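Local structure of endoglucanase (Uncultured bacterium, 3X17) at residues Q130-A135 against L147-D152; P253-P258 against L495-G500; P316-P321 against R334-D339; G329-R334 against V374-P379; N473-S478 against G525-A530. The protein hydrolyses internal beta-1,4-glucosidic bonds of cellulose as a glycoside hydrolase family 9 endoglucanase with an N-terminal Ig-like domain on an (alpha/alpha)6-barrel. All blocks are in the same frame, centred on the assembly; numbering follows the deposited sequence.

Contact 1: Q130-A135 against L147-D152. With ZN (zinc ion), chain C.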
# COMPACT_ATOMS: atom_id res chain seq x y z
N GLN A 130 5.34 10.05 -9.11
CA GLN A 130 5.61 8.84 -9.90
C GLN A 130 5.00 8.88 -11.31
O GLN A 130 5.16 7.94 -12.08
CB GLN A 130 5.06 7.60 -9.18
CG GLN A 130 5.76 7.25 -7.87
CD GLN A 130 7.05 6.48 -8.07
OE1 GLN A 130 8.13 6.96 -7.76
NE2 GLN A 130 6.94 5.30 -8.67
N ARG A 131 4.22 9.91 -11.62
CA ARG A 131 3.56 10.00 -12.93
C ARG A 131 4.53 9.90 -14.11
O ARG A 131 5.66 10.37 -14.03
CB ARG A 131 2.74 11.27 -13.06
CG ARG A 131 1.49 11.33 -12.19
CD ARG A 131 0.70 12.67 -12.42
NE ARG A 131 -0.40 12.82 -11.46
CZ ARG A 131 -1.30 13.81 -11.49
NH1 ARG A 131 -1.22 14.76 -12.42
NH2 ARG A 131 -2.30 13.85 -10.60
N CYS A 132 4.09 9.22 -15.16
CA CYS A 132 4.92 8.98 -16.34
C CYS A 132 4.31 9.77 -17.48
O CYS A 132 3.10 9.98 -17.51
CB CYS A 132 4.87 7.50 -16.69
SG CYS A 132 5.83 6.93 -18.13
N GLY A 133 5.16 10.30 -18.37
CA GLY A 133 4.66 10.90 -19.59
C GLY A 133 4.36 12.38 -19.44
O GLY A 133 3.59 12.95 -20.20
N VAL A 134 4.91 13.00 -18.41
CA VAL A 134 4.62 14.40 -18.17
C VAL A 134 5.78 15.03 -17.43
O VAL A 134 6.37 14.39 -16.55
CB VAL A 134 3.32 14.57 -17.36
CG1 VAL A 134 3.44 13.88 -15.97
CG2 VAL A 134 2.97 16.07 -17.24
N ALA A 135 6.14 16.25 -17.80
CA ALA A 135 7.25 16.95 -17.15
C ALA A 135 6.86 17.29 -15.72
O ALA A 135 5.72 17.65 -15.46
CB ALA A 135 7.62 18.26 -17.93
N LEU A 147 9.86 15.73 -19.94
CA LEU A 147 8.92 14.78 -20.47
C LEU A 147 9.54 13.43 -20.70
O LEU A 147 10.52 13.32 -21.36
CB LEU A 147 8.41 15.29 -21.79
CG LEU A 147 7.00 14.99 -22.24
CD1 LEU A 147 6.89 14.90 -23.70
CD2 LEU A 147 6.43 13.81 -21.61
N ASP A 148 8.93 12.40 -20.16
CA ASP A 148 9.48 11.04 -20.29
C ASP A 148 8.53 10.13 -21.05
O ASP A 148 7.31 10.20 -20.86
CB ASP A 148 9.70 10.45 -18.89
CG ASP A 148 8.43 10.50 -18.03
OD1 ASP A 148 7.79 11.57 -17.96
OD2 ASP A 148 8.05 9.45 -17.46
N HIS A 149 9.09 9.20 -21.81
CA HIS A 149 8.32 8.05 -22.25
C HIS A 149 7.09 8.55 -22.99
O HIS A 149 6.03 7.91 -23.00
CB HIS A 149 7.89 7.17 -21.05
CG HIS A 149 9.05 6.57 -20.32
ND1 HIS A 149 9.26 6.77 -18.97
CD2 HIS A 149 10.10 5.82 -20.75
CE1 HIS A 149 10.36 6.14 -18.60
NE2 HIS A 149 10.90 5.57 -19.66
N HIS A 150 7.29 9.63 -23.73
CA HIS A 150 6.26 10.12 -24.63
C HIS A 150 5.99 9.20 -25.83
O HIS A 150 5.01 9.41 -26.56
CB HIS A 150 6.58 11.53 -25.13
CG HIS A 150 5.41 12.22 -25.76
ND1 HIS A 150 5.23 12.28 -27.12
CD2 HIS A 150 4.31 12.77 -25.20
CE1 HIS A 150 4.11 12.93 -27.38
NE2 HIS A 150 3.53 13.23 -26.24
N GLU A 151 6.83 8.19 -26.03
CA GLU A 151 6.58 7.23 -27.12
C GLU A 151 5.88 5.93 -26.70
O GLU A 151 5.88 4.95 -27.45
CB GLU A 151 7.87 6.93 -27.92
CG GLU A 151 8.52 8.17 -28.57
CD GLU A 151 7.52 8.96 -29.41
OE1 GLU A 151 6.84 8.34 -30.27
OE2 GLU A 151 7.39 10.20 -29.21
N ASP A 152 5.29 5.90 -25.51
CA ASP A 152 4.66 4.66 -24.98
C ASP A 152 3.38 4.41 -25.78
O ASP A 152 2.51 5.28 -25.79
CB ASP A 152 4.27 4.85 -23.50
CG ASP A 152 5.45 4.81 -22.53
OD1 ASP A 152 6.60 4.53 -22.96
OD2 ASP A 152 5.25 5.08 -21.32
ZN ZN C . 7.84 7.55 -17.64
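Cys132 SG, Asp148 OD2 and His149 ND1 meet on one zinc ion, which ties the two loops together; His175 supplies the fourth ligand of this Cys-Asp-His-His site. The shortest of the three bonds is the one from Asp148 OD2 to the zinc, 1.9 Å, and Cys132 SG lies 2.2 Å from the metal. The sulfur stands anti to its own backbone N (chi1 -180°), a setting that carries it across to the zinc. The His149 ring lies oblique to that sulfur and binds through ND1, while its far nitrogen, NE2, is hydrogen-bonded to Asp261, a second-shell carboxylate that, with the zinc bond, helps to hold the ring's rotation and probably makes ND1 a stronger donor to the metal.

The Asp148 carboxylate is also gripped from the 130-135 side. Gly133 N approaches OD2 at 3.1 Å from above the carboxylate plane, and Val134 N reaches OD1 at 3.2 Å on its syn side, 27° out of that plane. Gly133 has a positive phi (90°), at which a CB would jam against the preceding carbonyl oxygen. Its CA also makes a CA-H...O contact with Asp148 O, 3.0 Å. Asp152, whose OD2 lies near Cys132 SG, forms salt bridges to Lys182 and Arg265. The contact joins the loop that leaves helix 115-130 to the one between strands 144-145 and 154-155, beside strand 265-271.

Contact 2: P253-P258 against L495-G500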
# COMPACT_ATOMS: atom_id res chain seq x y z
N PRO A 253 16.40 -0.17 -17.56
CA PRO A 253 17.23 1.01 -17.52
C PRO A 253 18.23 0.93 -16.38
O PRO A 253 17.98 0.27 -15.37
CB PRO A 253 16.23 2.13 -17.25
CG PRO A 253 14.87 1.54 -17.55
CD PRO A 253 14.99 0.11 -17.23
N GLY A 254 19.34 1.64 -16.52
CA GLY A 254 20.24 1.85 -15.41
C GLY A 254 19.65 2.85 -14.42
O GLY A 254 18.48 3.24 -14.53
N MET A 255 20.49 3.30 -13.49
CA MET A 255 20.10 4.34 -12.57
C MET A 255 20.13 5.69 -13.24
O MET A 255 20.97 6.52 -12.92
CB MET A 255 21.02 4.32 -11.34
CG MET A 255 20.81 3.09 -10.46
SD MET A 255 19.25 3.25 -9.54
CE MET A 255 18.73 1.52 -9.50
N ILE A 256 19.19 5.93 -14.15
CA ILE A 256 19.16 7.18 -14.88
C ILE A 256 17.78 7.81 -14.73
O ILE A 256 16.83 7.13 -14.33
CB ILE A 256 19.42 6.93 -16.39
CG1 ILE A 256 18.17 6.33 -17.05
CG2 ILE A 256 20.68 6.09 -16.60
CD1 ILE A 256 18.41 5.44 -18.27
N ARG A 257 17.66 9.07 -15.14
CA ARG A 257 16.37 9.77 -15.22
C ARG A 257 15.43 9.14 -16.24
O ARG A 257 15.89 8.53 -17.21
CB ARG A 257 16.57 11.24 -15.61
CG ARG A 257 17.33 12.06 -14.59
CD ARG A 257 18.06 13.23 -15.27
NE ARG A 257 19.01 13.86 -14.35
CZ ARG A 257 18.65 14.60 -13.31
NH1 ARG A 257 17.36 14.83 -13.08
NH2 ARG A 257 19.57 15.11 -12.49
N PRO A 258 14.12 9.39 -16.09
CA PRO A 258 13.15 8.74 -16.98
C PRO A 258 13.23 9.29 -18.40
O PRO A 258 12.89 8.57 -19.34
CB PRO A 258 11.80 9.07 -16.35
CG PRO A 258 12.02 10.25 -15.51
CD PRO A 258 13.46 10.17 -15.03
N LEU A 495 15.05 7.50 -10.27
CA LEU A 495 15.01 8.96 -10.26
C LEU A 495 15.71 9.54 -9.04
O LEU A 495 16.45 10.53 -9.15
CB LEU A 495 13.58 9.48 -10.35
CG LEU A 495 13.44 11.01 -10.27
CD1 LEU A 495 14.12 11.72 -11.43
CD2 LEU A 495 11.98 11.42 -10.19
N VAL A 496 15.46 8.96 -7.87
CA VAL A 496 16.10 9.42 -6.65
C VAL A 496 17.61 9.30 -6.79
O VAL A 496 18.35 10.26 -6.51
CB VAL A 496 15.60 8.65 -5.40
CG1 VAL A 496 16.55 8.87 -4.23
CG2 VAL A 496 14.14 9.08 -5.05
N LYS A 497 18.05 8.15 -7.27
CA LYS A 497 19.47 7.83 -7.37
C LYS A 497 20.14 8.73 -8.41
O LYS A 497 21.13 9.38 -8.12
CB LYS A 497 19.67 6.38 -7.80
CG LYS A 497 21.12 5.95 -7.80
CD LYS A 497 21.78 6.18 -6.45
CE LYS A 497 23.22 5.71 -6.46
NZ LYS A 497 23.77 5.69 -5.08
N ALA A 498 19.53 8.83 -9.58
CA ALA A 498 20.09 9.67 -10.65
C ALA A 498 20.07 11.17 -10.32
O ALA A 498 20.98 11.89 -10.69
CB ALA A 498 19.40 9.40 -11.96
N SER A 499 19.04 11.63 -9.61
CA SER A 499 18.86 13.06 -9.41
C SER A 499 19.52 13.53 -8.14
O SER A 499 19.76 14.73 -7.98
CB SER A 499 17.38 13.41 -9.37
OG SER A 499 16.82 13.04 -8.12
N GLY A 500 19.76 12.61 -7.20
CA GLY A 500 20.13 12.96 -5.83
C GLY A 500 19.07 13.78 -5.09
O GLY A 500 19.35 14.37 -4.04
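Ala498 CB presses into the backbone of the loop 253-258, 3.4 Å from Met255 O and 3.6 Å from Ile256 C. This is loop-on-helix packing, and its tight part: an inverse gamma turn centred on Met255 lies against the C-terminal end of the short helix 494-499 within the family 9 catalytic domain. At the buried inner end the spacing is wider, Pro258 CD meeting Leu495 CD1 at 4.0 Å, and both residues also touch His145. The outer side is more open to solvent. There Met255 SD rests on the aliphatic root of Lys497, 3.6 Å from its CB, while the remainder of the exposed lysine leads away from the loop. The Arg257 chain, extended from CG to NE, passes alongside Ala498 and brings NH2 within 3.8 Å of Ser499 CA; Ser499 CA and Ala498 O lie oblique to the guanidinium plane. An alanine in place of Arg257 would probably open a gap beside Ser499 CA and CB, where the guanidinium now lies. Gly500, with positive phi, ends the helix. One turn back, Leu495 O takes two bonds from Ser499, whose backbone N and OG arrive from opposite faces of the carbonyl plane, the OG at 2.7 Å.

Contact 3: P316-P321 against R334-D339. With CA (calcium ion), chain E.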
# COMPACT_ATOMS: atom_id res chain seq x y z
N PRO A 316 -9.90 -18.34 -19.28
CA PRO A 316 -8.70 -17.76 -18.71
C PRO A 316 -7.67 -17.48 -19.80
O PRO A 316 -7.39 -18.35 -20.61
CB PRO A 316 -8.21 -18.86 -17.78
CG PRO A 316 -9.51 -19.50 -17.30
CD PRO A 316 -10.34 -19.54 -18.54
N ILE A 317 -7.12 -16.27 -19.82
CA ILE A 317 -5.94 -16.00 -20.62
C ILE A 317 -4.87 -15.45 -19.71
O ILE A 317 -4.87 -14.26 -19.37
CB ILE A 317 -6.26 -14.99 -21.76
CG1 ILE A 317 -7.37 -15.56 -22.65
CG2 ILE A 317 -4.98 -14.68 -22.59
CD1 ILE A 317 -7.86 -14.60 -23.73
N LEU A 318 -3.93 -16.31 -19.34
CA LEU A 318 -3.00 -15.96 -18.32
C LEU A 318 -1.61 -16.41 -18.74
O LEU A 318 -0.95 -17.16 -18.02
CB LEU A 318 -3.42 -16.60 -16.99
CG LEU A 318 -4.81 -16.09 -16.51
CD1 LEU A 318 -5.39 -16.92 -15.38
CD2 LEU A 318 -4.74 -14.64 -16.08
N ASP A 319 -1.15 -15.93 -19.89
CA ASP A 319 0.17 -16.32 -20.40
C ASP A 319 1.21 -15.27 -20.09
O ASP A 319 1.06 -14.10 -20.48
CB ASP A 319 0.11 -16.51 -21.92
CG ASP A 319 -0.87 -17.57 -22.32
OD1 ASP A 319 -0.89 -18.64 -21.68
OD2 ASP A 319 -1.60 -17.34 -23.31
N TYR A 320 2.30 -15.71 -19.50
CA TYR A 320 3.37 -14.82 -19.08
C TYR A 320 4.72 -15.34 -19.60
O TYR A 320 5.54 -15.81 -18.83
CB TYR A 320 3.39 -14.66 -17.55
CG TYR A 320 2.07 -14.17 -16.95
CD1 TYR A 320 1.72 -12.82 -17.00
CD2 TYR A 320 1.18 -15.05 -16.36
CE1 TYR A 320 0.51 -12.37 -16.46
CE2 TYR A 320 -0.04 -14.62 -15.85
CZ TYR A 320 -0.35 -13.28 -15.85
OH TYR A 320 -1.55 -12.86 -15.33
N PRO A 321 4.96 -15.21 -20.91
CA PRO A 321 6.18 -15.80 -21.45
C PRO A 321 7.40 -15.24 -20.72
O PRO A 321 7.49 -14.03 -20.49
CB PRO A 321 6.20 -15.34 -22.92
CG PRO A 321 4.88 -14.73 -23.19
CD PRO A 321 4.27 -14.33 -21.88
N ARG A 334 -1.71 -15.98 -11.70
CA ARG A 334 -2.04 -17.18 -12.49
C ARG A 334 -3.46 -17.73 -12.26
O ARG A 334 -3.78 -18.84 -12.70
CB ARG A 334 -0.93 -18.24 -12.35
CG ARG A 334 0.44 -17.62 -12.70
CD ARG A 334 1.57 -18.58 -13.00
NE ARG A 334 1.78 -18.70 -14.44
CZ ARG A 334 2.86 -18.31 -15.10
NH1 ARG A 334 3.88 -17.76 -14.48
NH2 ARG A 334 2.89 -18.46 -16.42
N ASP A 335 -4.35 -16.89 -11.72
CA ASP A 335 -5.77 -17.25 -11.56
C ASP A 335 -6.65 -16.00 -11.61
O ASP A 335 -6.45 -15.06 -10.84
CB ASP A 335 -5.96 -18.01 -10.23
CG ASP A 335 -7.39 -18.48 -10.00
OD1 ASP A 335 -8.27 -18.24 -10.85
OD2 ASP A 335 -7.66 -19.06 -8.93
N ASP A 336 -7.64 -16.01 -12.49
CA ASP A 336 -8.48 -14.83 -12.70
C ASP A 336 -9.84 -14.86 -11.99
O ASP A 336 -10.67 -13.96 -12.18
CB ASP A 336 -8.64 -14.54 -14.20
CG ASP A 336 -9.57 -15.52 -14.91
OD1 ASP A 336 -10.22 -16.34 -14.23
OD2 ASP A 336 -9.71 -15.42 -16.16
N ALA A 337 -10.10 -15.93 -11.24
CA ALA A 337 -11.46 -16.10 -10.65
C ALA A 337 -11.72 -15.08 -9.53
O ALA A 337 -12.82 -14.54 -9.42
CB ALA A 337 -11.66 -17.57 -10.11
N ASP A 338 -10.70 -14.80 -8.72
CA ASP A 338 -10.83 -13.80 -7.69
C ASP A 338 -10.97 -12.40 -8.27
O ASP A 338 -11.74 -11.58 -7.73
CB ASP A 338 -9.73 -13.89 -6.62
CG ASP A 338 -8.33 -13.92 -7.20
OD1 ASP A 338 -8.13 -13.45 -8.34
OD2 ASP A 338 -7.42 -14.42 -6.50
N ASP A 339 -10.26 -12.14 -9.36
CA ASP A 339 -10.43 -10.90 -10.13
C ASP A 339 -11.80 -10.78 -10.80
O ASP A 339 -12.43 -9.71 -10.74
CB ASP A 339 -9.29 -10.77 -11.16
CG ASP A 339 -7.94 -11.08 -10.55
OD1 ASP A 339 -7.37 -10.19 -9.91
OD2 ASP A 339 -7.42 -12.21 -10.70
CA CA E . -5.98 -13.37 -9.43
O HOH W 1 -5.63 -15.23 -7.80
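Tyr320 and Arg334 slide past each other in opposite directions, ring and guanidinium planes 81° apart. The tyrosine offers its edge: CD2 sits over the centre of one guanidinium face, 3.8 Å from Arg334 NH2, and that nitrogen lies in the plane of the ring. The pair is therefore not a cation-pi stack over the aromatic face. The arginine chain bends at chi3 (101°), which swings NE off the line of CB, CG and CD, and its NH1 forms a salt bridge with Asp332. At the other end of the ring, Tyr320 OH is hydrogen-bonded to the backbone O of Asp333. Leu318 is directed toward 334-339, and its CD1 packs on backbone, 3.7 Å from Arg334 O and nearly as close to the N atoms of Asp335 and Asp336.

Residues 334-336 lead into helix 337-351, part of the (alpha/alpha)6-barrel domain, and the loop 316-321 packs against that approach. Asp335 caps the helix start: OD1 accepts from Ala337 N at 3.0 Å, the N-H pointing almost straight at it (168°) from above the carboxylate plane. From the same turn the backbone O of Asp335 binds the calcium ion at 2.2 Å, together with Asp338 OD1, Asp339 OD2 and a water; Asp333 and Val377 complete the site. The calcium probably offsets the crowding of these acidic groups, and the other oxygen of Asp339, OD1, has Lys277 as a salt-bridge partner. Asp336 turns toward the loop 316-321, where OD2 lies 3.6 Å from Pro316 CA, hydrogen-bonded to Thr272 and salt-bridged to Arg340.

Contact 4: G329-R334 against V374-P379. With CA (calcium ion), chain E.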
# COMPACT_ATOMS: atom_id res chain seq x y z
N GLY A 329 9.07 -6.58 -14.44
CA GLY A 329 8.65 -7.72 -13.62
C GLY A 329 7.45 -8.42 -14.22
O GLY A 329 6.74 -7.83 -15.04
N PRO A 330 7.20 -9.68 -13.82
CA PRO A 330 6.14 -10.48 -14.46
C PRO A 330 4.69 -10.15 -14.03
O PRO A 330 3.77 -10.25 -14.84
CB PRO A 330 6.50 -11.92 -14.05
CG PRO A 330 7.30 -11.77 -12.79
CD PRO A 330 8.07 -10.48 -12.95
N TYR A 331 4.49 -9.84 -12.75
CA TYR A 331 3.14 -9.84 -12.16
C TYR A 331 2.31 -10.97 -12.74
O TYR A 331 1.21 -10.76 -13.27
CB TYR A 331 2.42 -8.48 -12.32
CG TYR A 331 3.04 -7.39 -11.48
CD1 TYR A 331 3.17 -7.54 -10.10
CD2 TYR A 331 3.63 -6.27 -12.06
CE1 TYR A 331 3.82 -6.58 -9.31
CE2 TYR A 331 4.27 -5.27 -11.28
CZ TYR A 331 4.37 -5.44 -9.91
OH TYR A 331 4.99 -4.49 -9.11
N ASP A 332 2.82 -12.19 -12.61
CA ASP A 332 2.22 -13.32 -13.27
C ASP A 332 1.12 -13.93 -12.38
O ASP A 332 1.33 -14.96 -11.70
CB ASP A 332 3.30 -14.36 -13.64
CG ASP A 332 4.19 -14.72 -12.47
OD1 ASP A 332 4.36 -13.88 -11.54
OD2 ASP A 332 4.66 -15.86 -12.44
N ASP A 333 0.00 -13.21 -12.30
CA ASP A 333 -1.14 -13.62 -11.48
C ASP A 333 -1.84 -14.77 -12.23
O ASP A 333 -2.35 -14.58 -13.33
CB ASP A 333 -2.09 -12.45 -11.29
CG ASP A 333 -3.44 -12.85 -10.69
OD1 ASP A 333 -3.63 -14.01 -10.25
OD2 ASP A 333 -4.35 -11.99 -10.69
N ARG A 334 -1.71 -15.98 -11.70
CA ARG A 334 -2.04 -17.18 -12.49
C ARG A 334 -3.46 -17.73 -12.26
O ARG A 334 -3.78 -18.84 -12.70
CB ARG A 334 -0.93 -18.24 -12.35
CG ARG A 334 0.44 -17.62 -12.70
CD ARG A 334 1.57 -18.58 -13.00
NE ARG A 334 1.78 -18.70 -14.44
CZ ARG A 334 2.86 -18.31 -15.10
NH1 ARG A 334 3.88 -17.76 -14.48
NH2 ARG A 334 2.89 -18.46 -16.42
N VAL A 374 -5.79 -7.62 0.63
CA VAL A 374 -5.82 -7.17 -0.77
C VAL A 374 -4.41 -7.14 -1.35
O VAL A 374 -3.47 -6.63 -0.71
CB VAL A 374 -6.43 -5.76 -0.85
CG1 VAL A 374 -6.16 -5.12 -2.22
CG2 VAL A 374 -7.93 -5.85 -0.52
N SER A 375 -4.25 -7.82 -2.49
CA SER A 375 -2.96 -7.86 -3.20
C SER A 375 -3.22 -7.91 -4.72
O SER A 375 -4.34 -8.14 -5.14
CB SER A 375 -2.17 -9.12 -2.78
OG SER A 375 -2.71 -10.27 -3.41
N TRP A 376 -2.18 -7.67 -5.53
CA TRP A 376 -2.28 -7.81 -6.99
C TRP A 376 -2.55 -9.23 -7.47
O TRP A 376 -3.01 -9.43 -8.60
CB TRP A 376 -1.04 -7.23 -7.69
CG TRP A 376 0.26 -7.93 -7.37
CD1 TRP A 376 1.23 -7.50 -6.50
CD2 TRP A 376 0.79 -9.10 -8.00
NE1 TRP A 376 2.27 -8.40 -6.46
CE2 TRP A 376 2.04 -9.39 -7.38
CE3 TRP A 376 0.31 -9.99 -8.96
CZ2 TRP A 376 2.84 -10.48 -7.74
CZ3 TRP A 376 1.10 -11.10 -9.33
CH2 TRP A 376 2.36 -11.32 -8.72
N VAL A 377 -2.33 -10.21 -6.61
CA VAL A 377 -2.75 -11.59 -6.91
C VAL A 377 -4.25 -11.77 -6.67
O VAL A 377 -5.00 -12.17 -7.57
CB VAL A 377 -1.95 -12.61 -6.08
CG1 VAL A 377 -2.48 -14.02 -6.28
CG2 VAL A 377 -0.45 -12.55 -6.45
N ASN A 378 -4.67 -11.43 -5.44
CA ASN A 378 -6.05 -11.62 -5.00
C ASN A 378 -6.61 -10.32 -4.41
O ASN A 378 -6.23 -9.91 -3.34
CB ASN A 378 -6.11 -12.73 -3.95
CG ASN A 378 -7.51 -13.00 -3.48
OD1 ASN A 378 -8.44 -12.26 -3.77
ND2 ASN A 378 -7.65 -14.06 -2.70
N PRO A 379 -7.43 -9.62 -5.18
CA PRO A 379 -8.02 -8.36 -4.73
C PRO A 379 -9.44 -8.56 -4.16
O PRO A 379 -10.16 -7.59 -3.90
CB PRO A 379 -8.09 -7.56 -6.02
CG PRO A 379 -8.40 -8.55 -7.03
CD PRO A 379 -7.60 -9.81 -6.63
CA CA E . -5.98 -13.37 -9.43
O HOH W 1 -5.63 -15.23 -7.80
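Asp333 and Val377 meet at the calcium ion, which seven oxygens grip. The Asp333 carboxylate chelates it through both oxygens, OD2 at 2.5 Å and OD1 at 2.6 Å, while Val377 contributes its backbone O at 2.4 Å. A water also binds, and Asp335, Asp338 and Asp339 supply the rest of the shell. Asp333 CG lies anti to its backbone N (chi1 169°), which places CG on the metal side.

Beside the site, Tyr331 and Trp376 make a T-shaped (edge-to-face) pair. The edge of the tyrosine meets the indole face, with CD1 over its centre and 3.5 Å from Trp376 CE2; the ring planes stand at 78°. Tyr331 CA adds an off-centre CH-pi contact to the six-membered ring, and Asp333 N lies at the indole edge, in its plane. Val377 CG2 takes the opposite face, toward the rim, so the indole is sandwiched. Tyr331 OH is hydrogen-bonded to Asp176. An alanine in place of Trp376 would probably leave the Tyr331 edge without its aromatic mate and open a gap beside Asp333. Within the 374-379 turn, Ser375 OG accepts from Asn378 N at 3.1 Å, an ST motif. With no direct hydrogen bond between the two segments, calcium coordination and aromatic packing join them; Asp333 OD2 and Val377 O, 3.2 Å apart, are both acceptors, so the calcium probably allows their closeness.

Contact 5: N473-S478 against G525-A530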
# COMPACT_ATOMS: atom_id res chain seq x y z
N ASN A 473 9.93 -1.04 15.24
CA ASN A 473 10.44 -2.27 14.63
C ASN A 473 11.90 -2.46 15.05
O ASN A 473 12.53 -1.53 15.55
CB ASN A 473 10.30 -2.19 13.10
CG ASN A 473 11.12 -1.05 12.50
OD1 ASN A 473 12.34 -0.99 12.67
ND2 ASN A 473 10.44 -0.09 11.85
N PRO A 474 12.44 -3.67 14.89
CA PRO A 474 13.68 -3.89 15.63
C PRO A 474 14.86 -3.10 15.04
O PRO A 474 15.92 -3.08 15.64
CB PRO A 474 13.94 -5.39 15.47
CG PRO A 474 12.99 -5.85 14.41
CD PRO A 474 11.82 -4.94 14.47
N LEU A 475 14.68 -2.54 13.84
CA LEU A 475 15.74 -1.74 13.18
C LEU A 475 15.56 -0.25 13.45
O LEU A 475 16.33 0.58 12.96
CB LEU A 475 15.73 -1.99 11.67
CG LEU A 475 15.99 -3.45 11.29
CD1 LEU A 475 15.85 -3.64 9.80
CD2 LEU A 475 17.36 -4.00 11.84
N ALA A 476 14.51 0.10 14.20
CA ALA A 476 14.25 1.48 14.50
C ALA A 476 14.20 2.30 13.20
O ALA A 476 14.76 3.41 13.13
CB ALA A 476 15.35 2.03 15.45
N LYS A 477 13.61 1.70 12.17
CA LYS A 477 13.67 2.26 10.81
C LYS A 477 12.31 2.83 10.44
O LYS A 477 11.28 2.15 10.60
CB LYS A 477 14.02 1.17 9.81
CG LYS A 477 14.37 1.69 8.38
CD LYS A 477 15.79 2.29 8.34
CE LYS A 477 16.08 2.98 6.99
NZ LYS A 477 17.18 4.03 7.10
N SER A 478 12.30 3.99 9.82
CA SER A 478 11.08 4.44 9.11
C SER A 478 11.18 3.92 7.69
O SER A 478 12.22 4.10 7.05
CB SER A 478 11.03 5.96 9.05
OG SER A 478 10.10 6.39 8.05
N GLY A 525 14.05 -12.51 9.05
CA GLY A 525 12.72 -11.96 9.39
C GLY A 525 12.63 -10.44 9.44
O GLY A 525 12.93 -9.77 8.46
N PRO A 526 12.18 -9.87 10.58
CA PRO A 526 11.91 -8.42 10.61
C PRO A 526 13.21 -7.64 10.54
O PRO A 526 13.20 -6.40 10.45
CB PRO A 526 11.25 -8.22 11.98
CG PRO A 526 11.84 -9.32 12.85
CD PRO A 526 12.05 -10.49 11.92
N ARG A 527 14.33 -8.35 10.62
CA ARG A 527 15.62 -7.73 10.43
C ARG A 527 16.20 -7.87 9.03
O ARG A 527 17.29 -7.36 8.77
CB ARG A 527 16.62 -8.26 11.45
CG ARG A 527 16.53 -7.56 12.79
CD ARG A 527 17.61 -8.10 13.71
NE ARG A 527 17.63 -7.39 14.96
CZ ARG A 527 16.86 -7.71 16.00
NH1 ARG A 527 16.08 -8.78 15.92
NH2 ARG A 527 16.91 -7.00 17.10
N GLY A 528 15.48 -8.55 8.14
CA GLY A 528 16.00 -8.81 6.79
C GLY A 528 15.89 -7.66 5.79
O GLY A 528 15.20 -7.76 4.80
N TYR A 529 16.56 -6.55 6.07
CA TYR A 529 16.37 -5.33 5.27
C TYR A 529 17.67 -4.56 5.21
O TYR A 529 18.38 -4.51 6.21
CB TYR A 529 15.30 -4.42 5.89
CG TYR A 529 15.37 -2.97 5.42
CD1 TYR A 529 14.66 -2.55 4.30
CD2 TYR A 529 16.14 -2.03 6.11
CE1 TYR A 529 14.69 -1.21 3.88
CE2 TYR A 529 16.20 -0.69 5.68
CZ TYR A 529 15.51 -0.30 4.53
OH TYR A 529 15.55 1.02 4.10
N ALA A 530 17.92 -3.86 4.12
CA ALA A 530 19.13 -3.02 4.02
C ALA A 530 18.88 -1.73 3.28
O ALA A 530 18.43 -1.74 2.12
CB ALA A 530 20.28 -3.79 3.35
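Leu475 reaches across to the 525-530 loop; the rotation about its CA and CB sets CG anti to the carbonyl carbon (chi1 -61°), where CG lies 4.1 Å from Pro526 O. From there the branches divide. CD1 goes toward Tyr529, 4.0 Å from its CB, and also approaches Pro526 O; CD2 settles against the aliphatic part of Arg527, 3.8 Å from its CG. The leucine thus fills the angle between the arginine and the tyrosine.

On one flank Pro474 packs on two residues at once. Its CG meets Pro526 CB at 3.8 Å, the two proline rings crossing at about a right angle, and its CB lies over the centre of one guanidinium face of Arg527, 3.7 Å above the plane. That guanidinium is held by a salt bridge to Asp81, within the Ig-like domain range. On the other flank Lys477 crosses the tyrosine at about a right angle, its CE 3.5 Å from Tyr529 OH. The lysine NZ forms a salt bridge to Asp531 and hydrogen bonds to Asn486 and the backbone O of Pro487, and Tyr529 OH is hydrogen-bonded to Asn539.

The type I turn from Asn473 to Ala476 is braced from within by the Asn473 side chain: OD1 accepts from Lys477 N, nearly straight at 173°, while ND2 gives to Lys477 O at 2.7 Å, in the carbonyl plane and on a lone pair. The contact joins the loop between helices 456-469 and 494-499 to the one preceding helix 543-558, with strand 17-19 touching Ala476.

All five contacts lie in the family 9 catalytic region. Contacts 1 and 2, centres about 14 Å apart, touch where Pro258 packs on Asp148 and His149, so the loop that packs on helix 494-499 also packs on two zinc ligands. Contacts 3 and 4, centres about 9 Å apart, share Arg334, the calcium ion and a water; their segments alternate along the chain, and the single metal gathers the loops preceding helices 337-351 and 381-390 and the first turn of helix 337-351. Both are nested within the long loop closed by contact 2. Contact 5 crosses contact 2 in chain order, its centre about 25 Å away. Two metal-linked clusters thus sit apart on the catalytic domain, with contact 5 beside the Ig-like domain.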